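Long-range contact in tubulin-like protein CetZ2 (Haloferax volcanii, PDB 4B45), which binds and probably hydrolyses GTP, assembles into tubulin-like protofilaments and takes part in the control of archaeal cell shape: residues G220-A232 against T246-A260. Numbering follows the deposited sequence.
Sequences GGIAALGYASAEA and TTRRAVLTGTSLPDA
The hydroxyl of S256 is gripped from two strands: L225 N donates to S256 OG over 3.0 Å in a fairly straight bond (162°), and OG is also hydrogen-bonded to the carbonyl of L162 in strand 159-164. The torsion (chi1 62°) sets OG between the serine's own N and carbonyl carbon, facing L225 N; S256 N in turn donates to L225 O (3.0 Å), reaching it from above the carbonyl plane. Y227 N adds a third link, to G254 O, and a single beta bridge pairs G226 with T255 where the loop after the helix meets the strand. The bare CA of G226 comes within 3.3 Å of A250 O in a CA-H...O contact. Further along, A228 CB nestles against the helix beside T246 O and R249, whose bent chain brings NH2 to S229 O in a weak bond (2.8 Å), while T246 CG2 packs on A230 CB. At the other end A224 CB meets A260 CB (3.6 Å), and I222 crosses L257 at about a right angle. Helix 240-252, its 246-252 part roughly antiparallel (144°) to strand 222-231, thus covers one face of this neighbour of strand 159-164 in the mixed sheet; helix 279-293 backs T247, and on the strand's other face L225 and Y227 meet helix 175-196.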
# COMPACT_ATOMS: atom_id res chain seq x y z
N GLY A 220 8.95 6.68 9.54
CA GLY A 220 9.06 5.24 9.65
C GLY A 220 7.87 4.56 10.30
O GLY A 220 6.84 5.18 10.60
N GLY A 221 8.01 3.25 10.50
CA GLY A 221 6.97 2.45 11.12
C GLY A 221 5.75 2.28 10.24
O GLY A 221 5.84 2.36 9.02
N ILE A 222 4.60 2.08 10.87
CA ILE A 222 3.39 1.75 10.14
C ILE A 222 2.74 2.96 9.49
O ILE A 222 2.64 4.03 10.10
CB ILE A 222 2.38 1.02 11.05
CG1 ILE A 222 2.90 -0.38 11.39
CG2 ILE A 222 1.04 0.89 10.37
CD1 ILE A 222 2.09 -1.08 12.44
N ALA A 223 2.30 2.80 8.25
CA ALA A 223 1.54 3.86 7.60
C ALA A 223 0.18 3.36 7.13
O ALA A 223 -0.03 2.14 6.96
CB ALA A 223 2.34 4.48 6.45
N ALA A 224 -0.74 4.30 6.94
CA ALA A 224 -2.07 3.97 6.43
C ALA A 224 -2.46 4.94 5.34
O ALA A 224 -1.97 6.08 5.29
CB ALA A 224 -3.10 3.94 7.54
N LEU A 225 -3.35 4.51 4.46
CA LEU A 225 -3.74 5.37 3.36
C LEU A 225 -5.24 5.45 3.28
O LEU A 225 -5.90 4.45 3.02
CB LEU A 225 -3.16 4.86 2.03
CG LEU A 225 -3.44 5.79 0.84
CD1 LEU A 225 -2.97 7.24 1.14
CD2 LEU A 225 -2.81 5.29 -0.47
N GLY A 226 -5.79 6.64 3.51
CA GLY A 226 -7.22 6.82 3.52
C GLY A 226 -7.76 7.36 2.21
O GLY A 226 -7.11 8.16 1.53
N TYR A 227 -8.97 6.93 1.85
CA TYR A 227 -9.62 7.43 0.65
C TYR A 227 -11.15 7.55 0.82
O TYR A 227 -11.79 6.67 1.41
CB TYR A 227 -9.28 6.54 -0.54
CG TYR A 227 -9.97 6.92 -1.83
CD1 TYR A 227 -9.46 7.93 -2.63
CD2 TYR A 227 -11.12 6.27 -2.24
CE1 TYR A 227 -10.09 8.28 -3.82
CE2 TYR A 227 -11.77 6.61 -3.42
CZ TYR A 227 -11.25 7.62 -4.20
OH TYR A 227 -11.87 7.97 -5.38
N ALA A 228 -11.70 8.65 0.33
CA ALA A 228 -13.16 8.80 0.21
C ALA A 228 -13.49 9.83 -0.87
O ALA A 228 -12.70 10.76 -1.11
CB ALA A 228 -13.79 9.19 1.54
N SER A 229 -14.64 9.68 -1.51
CA SER A 229 -15.03 10.59 -2.59
C SER A 229 -16.49 11.01 -2.53
O SER A 229 -17.31 10.41 -1.84
CB SER A 229 -14.73 9.98 -3.96
OG SER A 229 -15.67 8.97 -4.28
N ALA A 230 -16.81 12.06 -3.28
CA ALA A 230 -18.16 12.62 -3.29
C ALA A 230 -18.39 13.30 -4.61
O ALA A 230 -17.44 13.77 -5.26
CB ALA A 230 -18.31 13.62 -2.18
N GLU A 231 -19.65 13.37 -5.02
CA GLU A 231 -19.99 14.10 -6.23
C GLU A 231 -19.58 15.56 -6.05
O GLU A 231 -19.71 16.11 -4.96
CB GLU A 231 -21.48 14.00 -6.53
CG GLU A 231 -21.90 14.84 -7.72
CD GLU A 231 -23.40 14.97 -7.86
OE1 GLU A 231 -24.13 14.04 -7.44
OE2 GLU A 231 -23.85 16.01 -8.39
N ALA A 232 -19.05 16.16 -7.11
CA ALA A 232 -18.72 17.58 -7.08
C ALA A 232 -19.73 18.42 -7.83
O ALA A 232 -20.15 18.10 -8.94
CB ALA A 232 -17.32 17.82 -7.64
N THR A 246 -15.47 14.15 2.99
CA THR A 246 -14.56 13.16 2.39
C THR A 246 -13.26 13.04 3.20
O THR A 246 -12.74 11.94 3.39
CB THR A 246 -14.20 13.44 0.90
OG1 THR A 246 -13.48 14.68 0.78
CG2 THR A 246 -15.47 13.47 0.05
N THR A 247 -12.74 14.18 3.66
CA THR A 247 -11.50 14.18 4.44
C THR A 247 -11.71 13.46 5.76
O THR A 247 -10.89 12.61 6.13
CB THR A 247 -10.97 15.60 4.68
OG1 THR A 247 -10.84 16.28 3.43
CG2 THR A 247 -9.61 15.57 5.35
N ARG A 248 -12.79 13.77 6.47
CA ARG A 248 -13.15 13.03 7.69
C ARG A 248 -13.30 11.53 7.44
O ARG A 248 -12.81 10.70 8.23
CB ARG A 248 -14.44 13.54 8.33
CG ARG A 248 -14.36 14.96 8.90
CD ARG A 248 -15.59 15.25 9.78
NE ARG A 248 -15.89 16.67 9.86
CZ ARG A 248 -16.81 17.28 9.12
NH1 ARG A 248 -17.53 16.58 8.24
NH2 ARG A 248 -17.02 18.58 9.26
N ARG A 249 -14.00 11.17 6.37
CA ARG A 249 -14.22 9.75 6.09
C ARG A 249 -12.91 9.05 5.77
O ARG A 249 -12.68 7.94 6.24
CB ARG A 249 -15.23 9.56 4.96
CG ARG A 249 -16.67 9.83 5.37
CD ARG A 249 -17.63 9.05 4.51
NE ARG A 249 -17.25 9.08 3.10
CZ ARG A 249 -17.68 9.98 2.22
NH1 ARG A 249 -18.52 10.94 2.60
NH2 ARG A 249 -17.28 9.92 0.95
N ALA A 250 -12.06 9.71 4.99
CA ALA A 250 -10.77 9.15 4.58
C ALA A 250 -9.93 8.80 5.81
O ALA A 250 -9.30 7.75 5.86
CB ALA A 250 -10.02 10.11 3.66
N VAL A 251 -9.96 9.69 6.80
CA VAL A 251 -9.21 9.50 8.04
C VAL A 251 -9.88 8.52 9.01
O VAL A 251 -9.20 7.77 9.70
CB VAL A 251 -9.01 10.85 8.76
CG1 VAL A 251 -8.30 10.66 10.09
CG2 VAL A 251 -8.25 11.84 7.85
N LEU A 252 -11.21 8.52 9.06
CA LEU A 252 -11.92 7.73 10.08
C LEU A 252 -12.48 6.39 9.59
O LEU A 252 -12.35 5.38 10.29
CB LEU A 252 -13.01 8.56 10.76
CG LEU A 252 -12.54 9.87 11.42
CD1 LEU A 252 -13.74 10.73 11.81
CD2 LEU A 252 -11.65 9.62 12.64
N THR A 253 -13.11 6.36 8.41
CA THR A 253 -13.64 5.10 7.90
C THR A 253 -12.90 4.52 6.69
O THR A 253 -12.89 3.30 6.50
CB THR A 253 -15.15 5.18 7.52
OG1 THR A 253 -15.33 5.98 6.35
CG2 THR A 253 -15.95 5.77 8.65
N GLY A 254 -12.30 5.37 5.88
CA GLY A 254 -11.82 4.92 4.58
C GLY A 254 -10.36 4.55 4.53
O GLY A 254 -9.74 4.53 3.47
N THR A 255 -9.79 4.24 5.69
CA THR A 255 -8.37 4.00 5.80
C THR A 255 -8.02 2.53 5.54
O THR A 255 -8.80 1.63 5.87
CB THR A 255 -7.89 4.44 7.18
OG1 THR A 255 -6.52 4.06 7.36
CG2 THR A 255 -8.73 3.79 8.23
N SER A 256 -6.86 2.29 4.94
CA SER A 256 -6.45 0.94 4.58
C SER A 256 -6.17 0.07 5.81
O SER A 256 -6.27 -1.16 5.76
CB SER A 256 -5.22 1.00 3.66
OG SER A 256 -4.12 1.59 4.33
N LEU A 257 -5.81 0.73 6.91
CA LEU A 257 -5.72 0.14 8.24
C LEU A 257 -6.69 0.85 9.20
O LEU A 257 -6.54 2.05 9.43
CB LEU A 257 -4.30 0.35 8.77
CG LEU A 257 -4.06 -0.08 10.22
CD1 LEU A 257 -4.10 -1.61 10.35
CD2 LEU A 257 -2.73 0.48 10.72
N PRO A 258 -7.66 0.13 9.79
CA PRO A 258 -8.61 0.76 10.72
C PRO A 258 -7.96 1.42 11.95
O PRO A 258 -6.93 0.94 12.45
CB PRO A 258 -9.48 -0.42 11.20
CG PRO A 258 -9.38 -1.42 10.11
CD PRO A 258 -8.00 -1.29 9.53
N ASP A 259 -8.60 2.48 12.44
CA ASP A 259 -8.16 3.20 13.64
C ASP A 259 -6.71 3.72 13.51
O ASP A 259 -5.90 3.53 14.41
CB ASP A 259 -8.34 2.33 14.89
CG ASP A 259 -8.25 3.13 16.18
OD1 ASP A 259 -8.61 4.33 16.16
OD2 ASP A 259 -7.84 2.57 17.23
N ALA A 260 -6.42 4.40 12.41
CA ALA A 260 -5.07 4.90 12.16
C ALA A 260 -4.92 6.42 12.35
O ALA A 260 -3.98 7.01 11.80
CB ALA A 260 -4.64 4.53 10.75